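Local coordinates for protein fluoroacetyl coenzyme A thioesterase (Streptomyces cattleya, PDB 3KUV) that hydrolyses fluoroacetyl-CoA to fluoroacetate and CoA before it can react with citrate synthase, and so confers resistance to fluoroacetate, at residues F15-L26 with F36-F44; M5-F15 with W51-Y60. The protein carries 1 engineered substitution. One frame throughout, in Å; residues are numbered along the deposited sequence. Where two conformers were deposited one is given.

Contact 1: residues F15-L26 with F36-F44; sequences FVVPPHKTVRHL and FPEVFASGF. Engineered in segment 36-44: S42 (natural residue Thr). With ACT (acetate ion), chain H.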
loop_
_atom_site.group_PDB
_atom_site.type_symbol
_atom_site.label_atom_id
_atom_site.label_comp_id
_atom_site.label_asym_id
_atom_site.label_seq_id
_atom_site.Cartn_x
_atom_site.Cartn_y
_atom_site.Cartn_z
ATOM N N PHE B 15 13.080 -9.643 2.759
ATOM C CA PHE B 15 13.480 -8.445 2.021
ATOM C C PHE B 15 14.203 -7.517 2.943
ATOM O O PHE B 15 13.620 -6.992 3.912
ATOM C CB PHE B 15 12.204 -7.707 1.518
ATOM C CG PHE B 15 12.530 -6.476 0.712
ATOM C CD1 PHE B 15 13.159 -6.560 -0.557
ATOM C CD2 PHE B 15 12.165 -5.230 1.229
ATOM C CE1 PHE B 15 13.396 -5.296 -1.285
ATOM C CE2 PHE B 15 12.370 -4.077 0.495
ATOM C CZ PHE B 15 12.978 -4.105 -0.724
ATOM N N VAL B 16 15.502 -7.294 2.697
ATOM C CA VAL B 16 16.239 -6.282 3.480
ATOM C C VAL B 16 15.796 -4.884 3.018
ATOM O O VAL B 16 15.888 -4.571 1.828
ATOM C CB VAL B 16 17.756 -6.456 3.240
ATOM C CG1 VAL B 16 18.597 -5.341 4.022
ATOM C CG2 VAL B 16 18.203 -7.831 3.763
ATOM N N VAL B 17 15.250 -4.060 3.954
ATOM C CA VAL B 17 14.757 -2.753 3.529
ATOM C C VAL B 17 15.933 -1.806 3.179
ATOM O O VAL B 17 16.743 -1.530 4.072
ATOM C CB VAL B 17 13.930 -2.124 4.718
ATOM C CG1 VAL B 17 13.395 -0.687 4.357
ATOM C CG2 VAL B 17 12.704 -3.046 5.100
ATOM N N PRO B 18 15.961 -1.331 1.913
ATOM C CA PRO B 18 17.010 -0.352 1.527
ATOM C C PRO B 18 16.530 1.075 1.874
ATOM O O PRO B 18 15.332 1.329 2.152
ATOM C CB PRO B 18 17.094 -0.516 0.014
ATOM C CG PRO B 18 15.663 -0.841 -0.427
ATOM C CD PRO B 18 15.048 -1.610 0.796
ATOM N N PRO B 19 17.498 2.025 1.839
ATOM C CA PRO B 19 17.146 3.412 2.136
ATOM C C PRO B 19 16.059 3.968 1.231
ATOM O O PRO B 19 15.311 4.874 1.691
ATOM C CB PRO B 19 18.485 4.166 1.916
ATOM C CG PRO B 19 19.516 3.104 2.256
ATOM C CD PRO B 19 18.957 1.827 1.646
ATOM N N HIS B 20 15.935 3.537 -0.019
ATOM C CA HIS B 20 14.943 4.108 -0.923
ATOM C C HIS B 20 13.508 3.539 -0.801
ATOM O O HIS B 20 12.686 3.780 -1.643
ATOM C CB HIS B 20 15.405 4.021 -2.406
ATOM C CG HIS B 20 15.707 2.634 -2.865
ATOM N ND1 HIS B 20 16.942 2.035 -2.648
ATOM C CD2 HIS B 20 14.945 1.728 -3.524
ATOM C CE1 HIS B 20 16.915 0.815 -3.168
ATOM N NE2 HIS B 20 15.721 0.592 -3.685
ATOM N N LYS B 21 13.226 2.867 0.346
ATOM C CA LYS B 21 11.833 2.447 0.580
ATOM C C LYS B 21 11.215 3.110 1.780
ATOM O O LYS B 21 10.257 2.600 2.353
ATOM C CB LYS B 21 11.739 0.910 0.744
ATOM C CG LYS B 21 12.246 0.151 -0.526
ATOM C CD LYS B 21 11.302 0.308 -1.701
ATOM C CE LYS B 21 11.858 -0.606 -2.769
ATOM N NZ LYS B 21 11.334 -0.265 -4.118
ATOM N N THR B 22 11.758 4.265 2.159
ATOM C CA THR B 22 11.098 5.039 3.234
ATOM C C THR B 22 9.991 5.902 2.697
ATOM O O THR B 22 9.805 6.015 1.506
ATOM C CB THR B 22 12.156 5.896 3.992
ATOM O OG1 THR B 22 12.747 6.830 3.063
ATOM C CG2 THR B 22 13.244 4.994 4.619
ATOM N N VAL B 23 9.207 6.461 3.649
ATOM C CA VAL B 23 8.029 7.256 3.258
ATOM C C VAL B 23 8.300 8.324 2.181
ATOM O O VAL B 23 7.527 8.435 1.222
ATOM C CB VAL B 23 7.513 7.912 4.524
ATOM C CG1 VAL B 23 6.401 8.943 4.195
ATOM C CG2 VAL B 23 6.927 6.802 5.467
ATOM N N ARG B 24 9.358 9.114 2.416
ATOM C CA ARG B 24 9.661 10.154 1.398
ATOM C C ARG B 24 9.870 9.697 -0.041
ATOM O O ARG B 24 9.585 10.450 -1.010
ATOM C CB ARG B 24 10.810 11.061 1.908
ATOM C CG ARG B 24 12.192 10.342 1.973
ATOM C CD ARG B 24 13.284 11.322 2.474
ATOM N NE ARG B 24 14.542 10.595 2.329
ATOM C CZ ARG B 24 15.686 11.062 1.856
ATOM N NH1 ARG B 24 15.832 12.363 1.560
ATOM N NH2 ARG B 24 16.725 10.224 1.790
ATOM N N HIS B 25 10.361 8.457 -0.182
ATOM C CA HIS B 25 10.540 7.875 -1.500
ATOM C C HIS B 25 9.286 7.349 -2.162
ATOM O O HIS B 25 9.257 7.142 -3.415
ATOM C CB HIS B 25 11.563 6.726 -1.367
ATOM C CG HIS B 25 12.945 7.185 -1.043
ATOM N ND1 HIS B 25 13.854 7.537 -2.023
ATOM C CD2 HIS B 25 13.569 7.299 0.149
ATOM C CE1 HIS B 25 14.980 7.903 -1.424
ATOM N NE2 HIS B 25 14.842 7.790 -0.111
ATOM N N LEU B 26 8.228 7.102 -1.362
ATOM C CA LEU B 26 6.956 6.677 -2.052
ATOM C C LEU B 26 6.334 7.795 -2.902
ATOM O O LEU B 26 5.833 7.531 -3.997
ATOM C CB LEU B 26 6.025 6.122 -0.959
ATOM C CG LEU B 26 4.731 5.468 -1.537
ATOM C CD1 LEU B 26 5.063 4.104 -2.177
ATOM C CD2 LEU B 26 3.798 5.276 -0.357
ATOM N N PHE B 36 8.869 13.206 6.770
ATOM C CA PHE B 36 8.546 12.107 7.672
ATOM C C PHE B 36 9.797 11.375 8.139
ATOM O O PHE B 36 10.832 11.380 7.447
ATOM C CB PHE B 36 7.673 11.064 6.938
ATOM C CG PHE B 36 6.149 11.215 7.124
ATOM C CD1 PHE B 36 5.394 10.156 7.623
ATOM C CD2 PHE B 36 5.507 12.362 6.726
ATOM C CE1 PHE B 36 4.021 10.288 7.762
ATOM C CE2 PHE B 36 4.106 12.511 6.916
ATOM C CZ PHE B 36 3.386 11.432 7.379
ATOM N N PRO B 37 9.635 10.627 9.231
ATOM C CA PRO B 37 10.716 9.750 9.666
ATOM C C PRO B 37 11.134 8.727 8.581
ATOM O O PRO B 37 10.353 8.399 7.687
ATOM C CB PRO B 37 10.107 8.997 10.823
ATOM C CG PRO B 37 8.907 9.874 11.329
ATOM C CD PRO B 37 8.411 10.467 10.072
ATOM N N GLU B 38 12.397 8.330 8.621
ATOM C CA GLU B 38 12.991 7.404 7.615
ATOM C C GLU B 38 12.673 5.968 7.956
ATOM O O GLU B 38 13.471 5.193 8.551
ATOM C CB GLU B 38 14.508 7.612 7.577
ATOM C CG GLU B 38 14.839 8.935 6.811
ATOM C CD GLU B 38 14.814 8.746 5.292
ATOM O OE1 GLU B 38 13.739 8.554 4.742
ATOM O OE2 GLU B 38 15.874 8.803 4.624
ATOM N N VAL B 39 11.407 5.636 7.682
ATOM C CA VAL B 39 10.894 4.285 8.026
ATOM C C VAL B 39 10.102 3.763 6.812
ATOM O O VAL B 39 9.641 4.538 5.966
ATOM C CB VAL B 39 9.941 4.300 9.273
ATOM C CG1 VAL B 39 10.765 4.735 10.524
ATOM C CG2 VAL B 39 8.726 5.221 9.071
ATOM N N PHE B 40 10.073 2.416 6.723
ATOM C CA PHE B 40 9.440 1.751 5.607
ATOM C C PHE B 40 7.948 2.202 5.486
ATOM O O PHE B 40 7.170 2.157 6.464
ATOM C CB PHE B 40 9.603 0.227 5.973
ATOM C CG PHE B 40 9.173 -0.733 4.912
ATOM C CD1 PHE B 40 8.342 -1.844 5.254
ATOM C CD2 PHE B 40 9.634 -0.597 3.611
ATOM C CE1 PHE B 40 7.988 -2.810 4.209
ATOM C CE2 PHE B 40 9.359 -1.560 2.570
ATOM C CZ PHE B 40 8.500 -2.659 2.904
ATOM N N ALA B 41 7.562 2.609 4.271
ATOM C CA ALA B 41 6.196 3.156 4.099
ATOM C C ALA B 41 5.132 2.096 4.028
ATOM O O ALA B 41 5.384 1.029 3.414
ATOM C CB ALA B 41 6.079 4.035 2.809
ATOM N N SER B 42 3.924 2.440 4.514
ATOM C CA SER B 42 2.807 1.534 4.411
ATOM C C SER B 42 2.548 1.082 2.941
ATOM O O SER B 42 2.265 -0.078 2.722
ATOM C CB SER B 42 1.549 2.169 4.950
ATOM O OG SER B 42 1.613 2.305 6.348
ATOM N N GLY B 43 2.660 2.003 1.982
ATOM C CA GLY B 43 2.354 1.600 0.614
ATOM C C GLY B 43 3.416 0.616 0.119
ATOM O O GLY B 43 3.121 -0.249 -0.715
ATOM N N PHE B 44 4.696 0.783 0.556
ATOM C CA PHE B 44 5.705 -0.209 0.213
ATOM C C PHE B 44 5.433 -1.551 0.906
ATOM O O PHE B 44 5.716 -2.616 0.319
ATOM C CB PHE B 44 7.118 0.293 0.503
ATOM C CG PHE B 44 7.644 1.342 -0.480
ATOM C CD1 PHE B 44 7.700 1.062 -1.850
ATOM C CD2 PHE B 44 8.183 2.547 0.005
ATOM C CE1 PHE B 44 8.244 2.006 -2.783
ATOM C CE2 PHE B 44 8.713 3.495 -0.852
ATOM C CZ PHE B 44 8.775 3.232 -2.242
HETATM C C ACT H . 3.945 4.987 7.390
HETATM O O ACT H . 3.216 5.925 7.963
HETATM O OXT ACT H . 3.759 4.746 6.162
HETATM C CH3 ACT H . 5.005 4.245 8.107
HETATM O O HOH W 1 16.540 6.383 3.866
HETATM O O HOH W 2 10.969 9.316 4.849
#
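The ring of F44 lies between two aliphatic groups: K21 CD stands over one face, 3.7 Å from the F44 ring centroid, and L26 CD1 covers the opposite face as another CH-pi contact. T22 O meets the edge of the same ring near its plane. The lysine chain is bent at chi2 (-70°), which lays its CD on the ring and lets NZ run on to L26 O and E29, both of the second subunit. F40, in turn, receives V17 CG2 over one face, offset toward the rim, while K21 CB sits at its edge. V23 points its two methyls to different neighbours, CG1 to F36 CB at 3.7 Å and CG2 to the CB of A41.

The polar grip centres on E38. T22 OG1 donates to E38 OE1 over 2.6 Å, on the syn side of the carboxylate but 33° out of its plane. A weak, bent bond from R24 NE to E38 OE2 (3.2 Å) belongs to a salt bridge whose guanidinium and carboxylate planes stand nearly perpendicular, 86° apart. A water that also bonds P19 O donates to E38 OE2, so T22, R24 and this water together fix the carboxylate's rotation; a second water, held by R24 N, lies 2.9 Å from E38 OE1. Between the backbones, V23 N gives a weak bond to V39 O and A41 N another to K21 O, around a single bridge pairing T22 with F40.

A41 is the N-cap residue of helix 42-57, and the first N-H of that helix, S42 N, donates nearly straight to acetate OXT at 2.8 Å. G69 N of the second subunit also binds the acetate. S42 is an engineered replacement of the active-site threonine. F40 to F44 are substrate-binding residues, so this packing frames the active site at the dimer interface of a hot-dog thioesterase, where the central helix begins.

Contact 2: residues M5-F15 with W51-Y60; sequences MRVGERFTHDF and WACVRAMAPY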
loop_
_atom_site.group_PDB
_atom_site.type_symbol
_atom_site.label_atom_id
_atom_site.label_comp_id
_atom_site.label_asym_id
_atom_site.label_seq_id
_atom_site.Cartn_x
_atom_site.Cartn_y
_atom_site.Cartn_z
ATOM N N MET B 5 -3.291 -25.304 -5.987
ATOM C CA MET B 5 -2.565 -24.708 -4.850
ATOM C C MET B 5 -3.086 -25.222 -3.531
ATOM O O MET B 5 -4.310 -25.350 -3.377
ATOM C CB MET B 5 -2.738 -23.207 -4.855
ATOM C CG MET B 5 -1.857 -22.496 -5.819
ATOM S SD MET B 5 -1.733 -20.812 -5.351
ATOM C CE MET B 5 -0.467 -20.734 -4.032
ATOM N N ARG B 6 -2.185 -25.464 -2.566
ATOM C CA ARG B 6 -2.588 -26.002 -1.270
ATOM C C ARG B 6 -3.005 -24.953 -0.215
ATOM O O ARG B 6 -2.180 -24.154 0.282
ATOM C CB ARG B 6 -1.580 -27.002 -0.649
ATOM C CG ARG B 6 -0.102 -26.921 -1.180
ATOM C CD ARG B 6 0.844 -27.954 -0.484
ATOM N NE ARG B 6 1.779 -27.327 0.479
ATOM C CZ ARG B 6 1.641 -27.333 1.811
ATOM N NH1 ARG B 6 0.592 -27.914 2.394
ATOM N NH2 ARG B 6 2.562 -26.742 2.566
ATOM N N VAL B 7 -4.268 -25.045 0.162
ATOM C CA VAL B 7 -4.796 -24.171 1.240
ATOM C C VAL B 7 -4.069 -24.488 2.530
ATOM O O VAL B 7 -3.836 -25.665 2.885
ATOM C CB VAL B 7 -6.291 -24.308 1.405
ATOM C CG1 VAL B 7 -6.823 -23.681 2.703
ATOM C CG2 VAL B 7 -7.034 -23.686 0.237
ATOM N N GLY B 8 -3.645 -23.441 3.261
ATOM C CA GLY B 8 -2.937 -23.614 4.518
ATOM C C GLY B 8 -1.408 -23.674 4.413
ATOM O O GLY B 8 -0.722 -23.622 5.450
ATOM N N GLU B 9 -0.889 -23.800 3.202
ATOM C CA GLU B 9 0.523 -23.714 2.925
ATOM C C GLU B 9 1.024 -22.259 3.160
ATOM O O GLU B 9 0.281 -21.275 2.869
ATOM C CB GLU B 9 0.755 -24.072 1.456
ATOM C CG GLU B 9 2.180 -24.015 1.062
ATOM C CD GLU B 9 2.463 -24.351 -0.433
ATOM O OE1 GLU B 9 1.734 -23.841 -1.355
ATOM O OE2 GLU B 9 3.498 -25.052 -0.643
ATOM N N ARG B 10 2.147 -22.160 3.831
ATOM C CA ARG B 10 2.787 -20.885 4.123
ATOM C C ARG B 10 3.985 -20.688 3.227
ATOM O O ARG B 10 4.772 -21.608 2.972
ATOM C CB ARG B 10 3.249 -20.785 5.587
ATOM C CG ARG B 10 2.016 -20.693 6.579
ATOM C CD ARG B 10 2.426 -20.813 8.019
ATOM N NE ARG B 10 2.874 -22.173 8.281
ATOM C CZ ARG B 10 3.500 -22.533 9.418
ATOM N NH1 ARG B 10 3.783 -21.628 10.346
ATOM N NH2 ARG B 10 3.872 -23.776 9.603
ATOM N N PHE B 11 4.134 -19.468 2.773
ATOM C CA PHE B 11 5.259 -19.075 1.935
ATOM C C PHE B 11 5.917 -17.898 2.646
ATOM O O PHE B 11 5.226 -17.013 3.219
ATOM C CB PHE B 11 4.816 -18.565 0.557
ATOM C CG PHE B 11 6.003 -17.958 -0.233
ATOM C CD1 PHE B 11 7.110 -18.781 -0.700
ATOM C CD2 PHE B 11 6.059 -16.591 -0.515
ATOM C CE1 PHE B 11 8.185 -18.190 -1.382
ATOM C CE2 PHE B 11 7.098 -16.034 -1.213
ATOM C CZ PHE B 11 8.173 -16.791 -1.628
ATOM N N THR B 12 7.251 -17.890 2.690
ATOM C CA THR B 12 7.969 -16.736 3.303
ATOM C C THR B 12 8.754 -15.992 2.296
ATOM O O THR B 12 9.343 -16.602 1.375
ATOM C CB THR B 12 8.812 -17.083 4.520
ATOM O OG1 THR B 12 9.896 -17.816 4.042
ATOM C CG2 THR B 12 8.023 -18.082 5.416
ATOM N N HIS B 13 8.713 -14.675 2.398
ATOM C CA HIS B 13 9.425 -13.785 1.522
ATOM C C HIS B 13 10.254 -12.812 2.364
ATOM O O HIS B 13 9.703 -12.048 3.194
ATOM C CB HIS B 13 8.348 -13.023 0.686
ATOM C CG HIS B 13 8.934 -12.058 -0.292
ATOM N ND1 HIS B 13 8.890 -10.685 -0.159
ATOM C CD2 HIS B 13 9.484 -12.313 -1.482
ATOM C CE1 HIS B 13 9.433 -10.129 -1.228
ATOM N NE2 HIS B 13 9.810 -11.092 -2.048
ATOM N N ASP B 14 11.597 -12.815 2.173
ATOM C CA ASP B 14 12.476 -11.978 2.991
ATOM C C ASP B 14 13.025 -10.831 2.141
ATOM O O ASP B 14 13.365 -10.975 0.941
ATOM C CB ASP B 14 13.712 -12.758 3.523
ATOM C CG ASP B 14 13.326 -13.964 4.316
ATOM O OD1 ASP B 14 12.411 -13.886 5.143
ATOM O OD2 ASP B 14 13.838 -15.072 4.071
ATOM N N PHE B 15 13.080 -9.643 2.759
ATOM C CA PHE B 15 13.480 -8.445 2.021
ATOM C C PHE B 15 14.203 -7.517 2.943
ATOM O O PHE B 15 13.620 -6.992 3.912
ATOM C CB PHE B 15 12.204 -7.707 1.518
ATOM C CG PHE B 15 12.530 -6.476 0.712
ATOM C CD1 PHE B 15 13.159 -6.560 -0.557
ATOM C CD2 PHE B 15 12.165 -5.230 1.229
ATOM C CE1 PHE B 15 13.396 -5.296 -1.285
ATOM C CE2 PHE B 15 12.370 -4.077 0.495
ATOM C CZ PHE B 15 12.978 -4.105 -0.724
ATOM N N TRP B 51 3.864 -8.843 -3.474
ATOM C CA TRP B 51 4.982 -9.563 -4.083
ATOM C C TRP B 51 5.110 -10.973 -3.499
ATOM O O TRP B 51 5.327 -11.935 -4.278
ATOM C CB TRP B 51 6.238 -8.704 -3.838
ATOM C CG TRP B 51 7.523 -9.133 -4.598
ATOM C CD1 TRP B 51 7.702 -10.244 -5.435
ATOM C CD2 TRP B 51 8.804 -8.527 -4.416
ATOM N NE1 TRP B 51 9.067 -10.285 -5.847
ATOM C CE2 TRP B 51 9.753 -9.280 -5.197
ATOM C CE3 TRP B 51 9.263 -7.442 -3.622
ATOM C CZ2 TRP B 51 11.118 -8.945 -5.209
ATOM C CZ3 TRP B 51 10.642 -7.111 -3.627
ATOM C CH2 TRP B 51 11.545 -7.889 -4.458
ATOM N N ALA B 52 5.072 -11.109 -2.193
ATOM C CA ALA B 52 5.093 -12.430 -1.574
ATOM C C ALA B 52 4.013 -13.318 -2.174
ATOM O O ALA B 52 4.322 -14.470 -2.487
ATOM C CB ALA B 52 4.912 -12.321 -0.066
ATOM N N CYS B 53 2.752 -12.847 -2.220
ATOM C CA CYS B 53 1.662 -13.687 -2.738
ATOM C C CYS B 53 1.848 -13.998 -4.230
ATOM O O CYS B 53 1.566 -15.149 -4.642
ATOM C CB CYS B 53 0.300 -13.057 -2.435
ATOM S SG CYS B 53 -0.030 -12.826 -0.714
ATOM N N VAL B 54 2.353 -13.027 -5.028
ATOM C CA VAL B 54 2.673 -13.327 -6.422
ATOM C C VAL B 54 3.681 -14.466 -6.589
ATOM O O VAL B 54 3.536 -15.369 -7.433
ATOM C CB VAL B 54 3.148 -11.993 -7.156
ATOM C CG1 VAL B 54 3.835 -12.250 -8.472
ATOM C CG2 VAL B 54 1.956 -10.956 -7.275
ATOM N N ARG B 55 4.740 -14.444 -5.771
ATOM C CA ARG B 55 5.755 -15.561 -5.851
ATOM C C ARG B 55 5.109 -16.902 -5.468
ATOM O O ARG B 55 5.393 -17.912 -6.168
ATOM C CB ARG B 55 6.958 -15.226 -4.910
ATOM C CG ARG B 55 7.814 -14.069 -5.469
ATOM C CD ARG B 55 9.026 -13.879 -4.517
ATOM N NE ARG B 55 9.858 -15.094 -4.433
ATOM C CZ ARG B 55 10.765 -15.349 -3.461
ATOM N NH1 ARG B 55 10.954 -14.548 -2.363
ATOM N NH2 ARG B 55 11.564 -16.418 -3.536
ATOM N N ALA B 56 4.250 -16.891 -4.443
ATOM C CA ALA B 56 3.615 -18.140 -3.935
ATOM C C ALA B 56 2.718 -18.724 -5.074
ATOM O O ALA B 56 2.664 -19.954 -5.245
ATOM C CB ALA B 56 2.872 -17.856 -2.778
ATOM N N MET B 57 2.021 -17.863 -5.795
ATOM C CA MET B 57 1.063 -18.282 -6.846
ATOM C C MET B 57 1.654 -18.679 -8.129
ATOM O O MET B 57 0.961 -19.290 -9.027
ATOM C CB MET B 57 0.329 -16.973 -7.239
ATOM C CG MET B 57 -0.781 -16.823 -6.455
ATOM S SD MET B 57 -1.540 -15.141 -6.978
ATOM C CE MET B 57 -2.409 -15.603 -8.450
ATOM N N ALA B 58 2.884 -18.332 -8.394
ATOM C CA ALA B 58 3.417 -18.464 -9.781
ATOM C C ALA B 58 3.391 -19.841 -10.422
ATOM O O ALA B 58 3.054 -19.974 -11.629
ATOM C CB ALA B 58 4.878 -17.880 -9.903
ATOM N N PRO B 59 3.716 -20.877 -9.662
ATOM C CA PRO B 59 3.948 -22.109 -10.439
ATOM C C PRO B 59 2.624 -22.746 -10.812
ATOM O O PRO B 59 2.607 -23.785 -11.533
ATOM C CB PRO B 59 4.704 -23.032 -9.462
ATOM C CG PRO B 59 4.863 -22.307 -8.137
ATOM C CD PRO B 59 3.940 -21.033 -8.195
ATOM N N TYR B 60 1.513 -22.183 -10.350
ATOM C CA TYR B 60 0.214 -22.719 -10.584
ATOM C C TYR B 60 -0.617 -21.855 -11.592
ATOM O O TYR B 60 -1.801 -22.168 -11.841
ATOM C CB TYR B 60 -0.583 -22.714 -9.264
ATOM C CG TYR B 60 0.083 -23.432 -8.133
ATOM C CD1 TYR B 60 -0.178 -24.808 -7.893
ATOM C CD2 TYR B 60 1.001 -22.770 -7.280
ATOM C CE1 TYR B 60 0.448 -25.494 -6.818
ATOM C CE2 TYR B 60 1.644 -23.451 -6.228
ATOM C CZ TYR B 60 1.322 -24.808 -5.985
ATOM O OH TYR B 60 1.942 -25.480 -4.962
HETATM O O HOH W 3 13.008 -14.502 0.179
#
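H13 turns the edge of its imidazole to the face of W51, an edge-to-face pair with the H13 ring and the five-membered indole ring 4.5 Å apart between centroids and their planes at 59°. H13 NE2 stands over the centre of the indole. With CG anti to the backbone N (chi1 -179°), the histidine reaches from the strand toward the helix while its CB packs on A52 CB at 3.6 Å. The indole then offers its own edge to the face of F15 in an offset edge-to-face pair, W51 CZ3 lying 4.0 Å from F15 CD1, and the three rings form one aromatic cluster.

Two residues back along the strand, F11 CZ comes over the centre of the R55 guanidinium face, 3.5 Å from R55 CZ. The two planes are almost perpendicular, so the phenyl presents its edge to the flat cation. F11 CB meanwhile rests on A56 CB, at 3.9 Å.

The residues F11, H13 and F15 thus project from one face of strand 10-15 onto helix 51-57, whose axis approaches to 8.3 Å and runs at 130° to it. This is the hot-dog fold, an antiparallel sheet wrapped round a long central helix. At the far end, M5 SD is placed obliquely to the Y60 ring in a Met-aromatic contact, and M5 CE lies 3.4 Å from A56 O.

No direct hydrogen bond joins the two segments; a water accepts from D14 N and R55 NH1. Further out, W51 NE1 is hydrogen-bonded to E32 of the second subunit, whose F33 and Y27 also meet the indole. Backbone bonds from F11, H13 and F15 to A90, V88 and V86 hold the strand on its neighbour 85-96, and L48 of the helix touches H13 and F15.

Contacts 1 and 2 use the same two elements, strand 10-16 and helix 42-57, at different places, and their centres lie about 23 Å apart on opposite sides of the chain's centre. F15 belongs to both. Along the chain the order is 5-15, 15-26, 36-44, 51-60, so contact 1 falls within the span that contact 2 encloses. Contact 2 joins the outermost strand 10-16 to the later part of the helix; contact 1 joins the end of that strand and the turns after it to the helix start. One helix thus packs on the edge strand at its later part and supplies active-site residues at its start, and both contacts reach the second subunit.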